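Local coordinates for protein-tyrosine-phosphatase (Shewanella sp., PDB 2Z72) that catalyses the hydrolysis of phosphotyrosine esters in proteins as a cold-active enzyme, probably with its two zinc ions in a calcineurin-like phosphoesterase fold, at residues Y24-N29 / D167-L172; S56-Q61 / Q135-G140. All coordinates share one frame; numbering follows the deposited sequence.

Interaction 1 (Y24-N29 / D167-L172)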
# COMPACT_ATOMS: atom_id res chain seq x y z
N TYR A 24 -19.17 11.66 3.55
CA TYR A 24 -20.26 10.90 3.00
C TYR A 24 -20.22 9.48 3.59
O TYR A 24 -19.17 8.83 3.50
CB TYR A 24 -20.20 10.83 1.50
CG TYR A 24 -20.37 12.14 0.80
CD1 TYR A 24 -19.30 12.87 0.29
CD2 TYR A 24 -21.56 12.74 0.63
CE1 TYR A 24 -19.50 14.07 -0.35
CE2 TYR A 24 -21.75 13.96 0.01
CZ TYR A 24 -20.72 14.62 -0.48
OH TYR A 24 -20.88 15.82 -1.09
N TRP A 25 -21.33 9.01 4.12
CA TRP A 25 -21.45 7.73 4.79
C TRP A 25 -22.56 6.96 4.15
O TRP A 25 -23.67 7.51 3.93
CB TRP A 25 -21.78 7.89 6.26
CG TRP A 25 -20.92 8.85 7.02
CD1 TRP A 25 -21.06 10.21 7.06
CD2 TRP A 25 -19.79 8.58 7.85
NE1 TRP A 25 -20.12 10.78 7.83
CE2 TRP A 25 -19.30 9.82 8.36
CE3 TRP A 25 -19.14 7.41 8.24
CZ2 TRP A 25 -18.20 9.88 9.21
CZ3 TRP A 25 -18.04 7.49 9.10
CH2 TRP A 25 -17.57 8.74 9.59
N ILE A 26 -22.32 5.68 3.85
CA ILE A 26 -23.40 4.77 3.48
C ILE A 26 -23.82 4.02 4.72
O ILE A 26 -23.03 3.28 5.29
CB ILE A 26 -22.97 3.77 2.39
CG1 ILE A 26 -22.36 4.46 1.21
CG2 ILE A 26 -24.17 2.93 1.98
CD1 ILE A 26 -23.15 5.64 0.65
N CYS A 27 -25.04 4.28 5.18
CA CYS A 27 -25.56 3.70 6.41
C CYS A 27 -26.87 2.98 6.08
O CYS A 27 -27.86 3.64 5.78
CB CYS A 27 -25.77 4.79 7.45
SG CYS A 27 -24.38 5.87 7.72
N ASP A 28 -26.89 1.67 6.07
CA ASP A 28 -28.11 0.89 5.76
C ASP A 28 -28.62 1.28 4.39
O ASP A 28 -29.86 1.48 4.23
CB ASP A 28 -29.17 1.13 6.81
CG ASP A 28 -30.18 0.01 7.02
OD1 ASP A 28 -30.05 -1.13 6.54
OD2 ASP A 28 -31.13 0.37 7.75
N ASN A 29 -27.79 1.33 3.40
CA ASN A 29 -28.12 1.60 2.01
C ASN A 29 -28.74 2.99 1.79
O ASN A 29 -29.38 3.23 0.76
CB ASN A 29 -29.00 0.57 1.32
CG ASN A 29 -28.20 -0.61 0.77
OD1 ASN A 29 -26.98 -0.69 0.98
ND2 ASN A 29 -28.87 -1.56 0.12
N ASP A 167 -20.98 -0.43 -5.64
CA ASP A 167 -22.00 0.24 -6.49
C ASP A 167 -23.02 1.04 -5.65
O ASP A 167 -23.64 1.95 -6.17
CB ASP A 167 -22.76 -0.80 -7.36
CG ASP A 167 -22.00 -1.48 -8.43
OD1 ASP A 167 -22.52 -2.41 -9.09
OD2 ASP A 167 -20.83 -1.09 -8.68
N ILE A 168 -23.21 0.67 -4.40
CA ILE A 168 -24.09 1.43 -3.54
C ILE A 168 -23.53 2.83 -3.37
O ILE A 168 -24.17 3.87 -3.60
CB ILE A 168 -24.36 0.72 -2.19
CG1 ILE A 168 -25.03 -0.65 -2.32
CG2 ILE A 168 -25.18 1.65 -1.28
CD1 ILE A 168 -26.38 -0.55 -2.98
N ALA A 169 -22.24 2.94 -2.99
CA ALA A 169 -21.62 4.24 -2.79
C ALA A 169 -21.61 5.04 -4.07
O ALA A 169 -21.91 6.24 -4.04
CB ALA A 169 -20.21 4.05 -2.26
N THR A 170 -21.27 4.44 -5.20
CA THR A 170 -21.21 5.23 -6.43
C THR A 170 -22.58 5.72 -6.86
O THR A 170 -22.71 6.82 -7.39
CB THR A 170 -20.49 4.49 -7.58
OG1 THR A 170 -21.10 3.21 -7.80
CG2 THR A 170 -19.05 4.25 -7.22
N THR A 171 -23.62 4.92 -6.62
CA THR A 171 -25.01 5.37 -6.94
C THR A 171 -25.40 6.47 -5.98
O THR A 171 -25.87 7.54 -6.40
CB THR A 171 -25.96 4.18 -6.89
OG1 THR A 171 -25.61 3.27 -7.94
CG2 THR A 171 -27.38 4.67 -7.23
N LEU A 172 -25.26 6.27 -4.68
CA LEU A 172 -25.78 7.23 -3.70
C LEU A 172 -25.03 8.54 -3.66
O LEU A 172 -25.63 9.58 -3.50
CB LEU A 172 -25.82 6.60 -2.31
CG LEU A 172 -26.82 5.47 -2.14
CD1 LEU A 172 -26.70 4.87 -0.77
CD2 LEU A 172 -28.27 5.96 -2.36

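Interaction 2 (S56-Q61 / Q135-G140)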
# COMPACT_ATOMS: atom_id res chain seq x y z
N SER A 56 -5.38 14.51 9.49
CA SER A 56 -3.99 14.82 9.78
C SER A 56 -3.56 16.08 9.09
O SER A 56 -3.86 16.24 7.92
CB SER A 56 -3.21 13.64 9.18
OG SER A 56 -1.93 13.52 9.73
N SER A 57 -2.78 16.91 9.74
CA SER A 57 -2.14 18.07 9.15
C SER A 57 -0.74 17.75 8.65
O SER A 57 -0.06 18.66 8.20
CB SER A 57 -2.12 19.21 10.20
OG SER A 57 -1.29 18.86 11.31
N GLU A 58 -0.13 16.58 8.69
CA GLU A 58 1.20 16.16 8.38
C GLU A 58 1.31 14.99 7.38
O GLU A 58 2.25 15.08 6.59
CB GLU A 58 1.99 15.68 9.62
CG GLU A 58 1.78 16.35 10.94
CD GLU A 58 2.34 15.79 12.20
OE1 GLU A 58 2.39 16.42 13.29
OE2 GLU A 58 2.78 14.63 12.27
N ILE A 59 0.50 13.91 7.33
CA ILE A 59 0.84 12.69 6.63
C ILE A 59 0.59 12.76 5.13
O ILE A 59 0.94 11.83 4.43
CB ILE A 59 0.12 11.45 7.21
CG1 ILE A 59 -1.40 11.59 7.04
CG2 ILE A 59 0.50 11.26 8.64
CD1 ILE A 59 -2.18 10.36 7.48
N LYS A 60 0.02 13.88 4.65
CA LYS A 60 -0.06 14.10 3.22
C LYS A 60 1.19 14.80 2.67
O LYS A 60 1.27 15.04 1.45
CB LYS A 60 -1.32 14.84 2.80
CG LYS A 60 -2.59 14.16 3.32
CD LYS A 60 -3.93 14.68 2.81
CE LYS A 60 -4.21 16.02 3.37
NZ LYS A 60 -5.58 16.57 3.01
N GLN A 61 2.19 15.07 3.49
CA GLN A 61 3.48 15.57 3.01
C GLN A 61 4.20 14.46 2.24
O GLN A 61 4.25 13.32 2.68
CB GLN A 61 4.29 16.02 4.20
CG GLN A 61 3.76 17.20 4.95
CD GLN A 61 4.44 17.49 6.29
OE1 GLN A 61 5.28 16.69 6.74
NE2 GLN A 61 3.97 18.53 6.92
N GLN A 135 0.10 7.74 13.50
CA GLN A 135 0.59 7.22 14.74
C GLN A 135 2.09 6.84 14.68
O GLN A 135 2.81 7.07 15.65
CB GLN A 135 -0.23 6.00 15.17
CG GLN A 135 -1.67 6.35 15.54
CD GLN A 135 -2.49 5.12 15.85
OE1 GLN A 135 -2.12 4.01 15.46
NE2 GLN A 135 -3.59 5.30 16.57
N ALA A 136 2.49 6.26 13.55
CA ALA A 136 3.89 5.87 13.38
C ALA A 136 4.76 7.15 13.44
O ALA A 136 5.75 7.18 14.14
CB ALA A 136 4.09 5.11 12.12
N ARG A 137 4.34 8.18 12.72
CA ARG A 137 5.08 9.43 12.75
C ARG A 137 5.19 9.97 14.15
O ARG A 137 6.25 10.41 14.58
CB ARG A 137 4.44 10.44 11.77
CG ARG A 137 5.21 11.72 11.62
CD ARG A 137 4.73 12.57 10.48
NE ARG A 137 5.32 13.90 10.49
CZ ARG A 137 5.33 14.70 9.44
NH1 ARG A 137 4.84 14.33 8.27
NH2 ARG A 137 5.86 15.92 9.51
N ASP A 138 4.09 9.97 14.90
CA ASP A 138 4.11 10.47 16.28
C ASP A 138 5.06 9.69 17.14
O ASP A 138 5.59 10.26 18.12
CB ASP A 138 2.72 10.40 16.89
CG ASP A 138 1.80 11.47 16.26
OD1 ASP A 138 0.55 11.27 16.47
OD2 ASP A 138 2.20 12.42 15.61
N ALA A 139 5.28 8.41 16.90
CA ALA A 139 6.22 7.56 17.62
C ALA A 139 7.64 7.68 17.09
O ALA A 139 8.52 7.00 17.66
CB ALA A 139 5.71 6.14 17.50
N GLY A 140 7.89 8.47 16.06
CA GLY A 140 9.24 8.45 15.52
C GLY A 140 9.58 7.39 14.51
O GLY A 140 10.72 7.25 14.11
O HOH W 1 4.08 13.50 14.48
O HOH W 2 0.96 14.65 15.85

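Interaction 1 (Y24-N29 / D167-L172)
In both Ile26, modelled in two conformers, and Ile168, chi1 (-52° and -60°) sets CG1 beside the backbone N and anti to the carbonyl carbon, which leaves CG2 anti to N; the two CG2 methyls then meet. In the Ile26 conformer described, they lie 3.6 Å apart, CG2 to CG2. The other branch of Ile26 runs over the helix backbone: CG1 stands 4.1 Å from Ala169 CB, and CD1 is 4.0 Å from Ala169 CA and 3.9 Å from Leu172 CD1. The Ile26 and Ala169 CA atoms are 6.5 Å apart, an approach consistent with the small side chain of Ala169.

Asn29, in the turn between strands 22-27 and 30-35, flanks this apolar patch. Its side chain crosses that of Ile168 at about a right angle, with OD1 3.7 Å from Ile168 CG2; the same oxygen accepts a hydrogen bond from the backbone N of Glu7. Leu172 CD1 in turn touches the main chain of Asn29, 3.5 Å from its O. No hydrogen bond joins the two segments; the contact is van der Waals, mostly aliphatic, with two Asn29 oxygens resting against methyl groups.

Strand 22-27 is the middle strand of an antiparallel three-stranded sheet, and helix 166-172 lies against that sheet: Ala169 also touches Asp9 and Tyr12 of strand 8-14, while Leu172 reaches Arg30 of strand 30-35.

Interaction 2 (S56-Q61 / Q135-G140)
The Arg137 guanidinium has Glu58 CB over the centre of one face, 3.4 Å above its plane, and Gln61 OE1 at its edge. Both terminal nitrogens grip that single oxygen end-on, NH1 at 2.8 Å and NH2 at 2.9 Å from Gln61 OE1. The oxygen lies in the guanidinium plane, but the amide is turned 57° from it, and both donors come to OE1 from the same face of the amide. Arg137 CG is anti to the backbone N (chi1 -174°) and the chain is extended from there to NE, spanning the distance from the helix to the loop.

Glu58, of which one of two deposited conformers is described, adds charge to this packing. Its carboxylate lies on the same side of the guanidinium as its CB, with the two planes 41° apart. OE2 is 3.2 Å from Arg137 NE, a salt bridge by charge alone, because the oxygen sits well out of the guanidinium plane and no N-H points at it.

Gln61 and Glu58 are the two ends of a type I turn, closed by Gln61 N bonding to Glu58 O, so one turn presents both partners. Arg137 belongs to the last turn of helix 122-138, which ends in a Schellman motif at Gly140.

Asp138 brings a second acid close, its OD2 4.0 Å from Glu58 OE2. A water bonded to Asp138 OD2 makes a weak bond to Glu58 OE1, and Gln134 NE2 donates to Glu58 OE2 and weakly to Asp138 OD2. Arg137 and these donors probably offset the repulsion between the acids, whose proximity might otherwise raise the pKa of one of them.

Interaction 2 is nested along the chain inside the loop closed by interaction 1, yet the two share no helix or strand, and their nearest atoms are about 13 Å apart. Interaction 1 is partly buried and joins the N-terminal antiparallel sheet to a short helix mainly through aliphatic branches. Interaction 2 lies at the surface, where the end of a long helix meets an irregular loop through charges, hydrogen bonds to a side-chain amide, and water. Van der Waals contact between mainly aliphatic groups carries the first, directed polar bonds and electrostatics the second. Neither includes a zinc ligand; both connect segments from the first sixty or so residues of the chain to helices of the calcineurin-like phosphoesterase region.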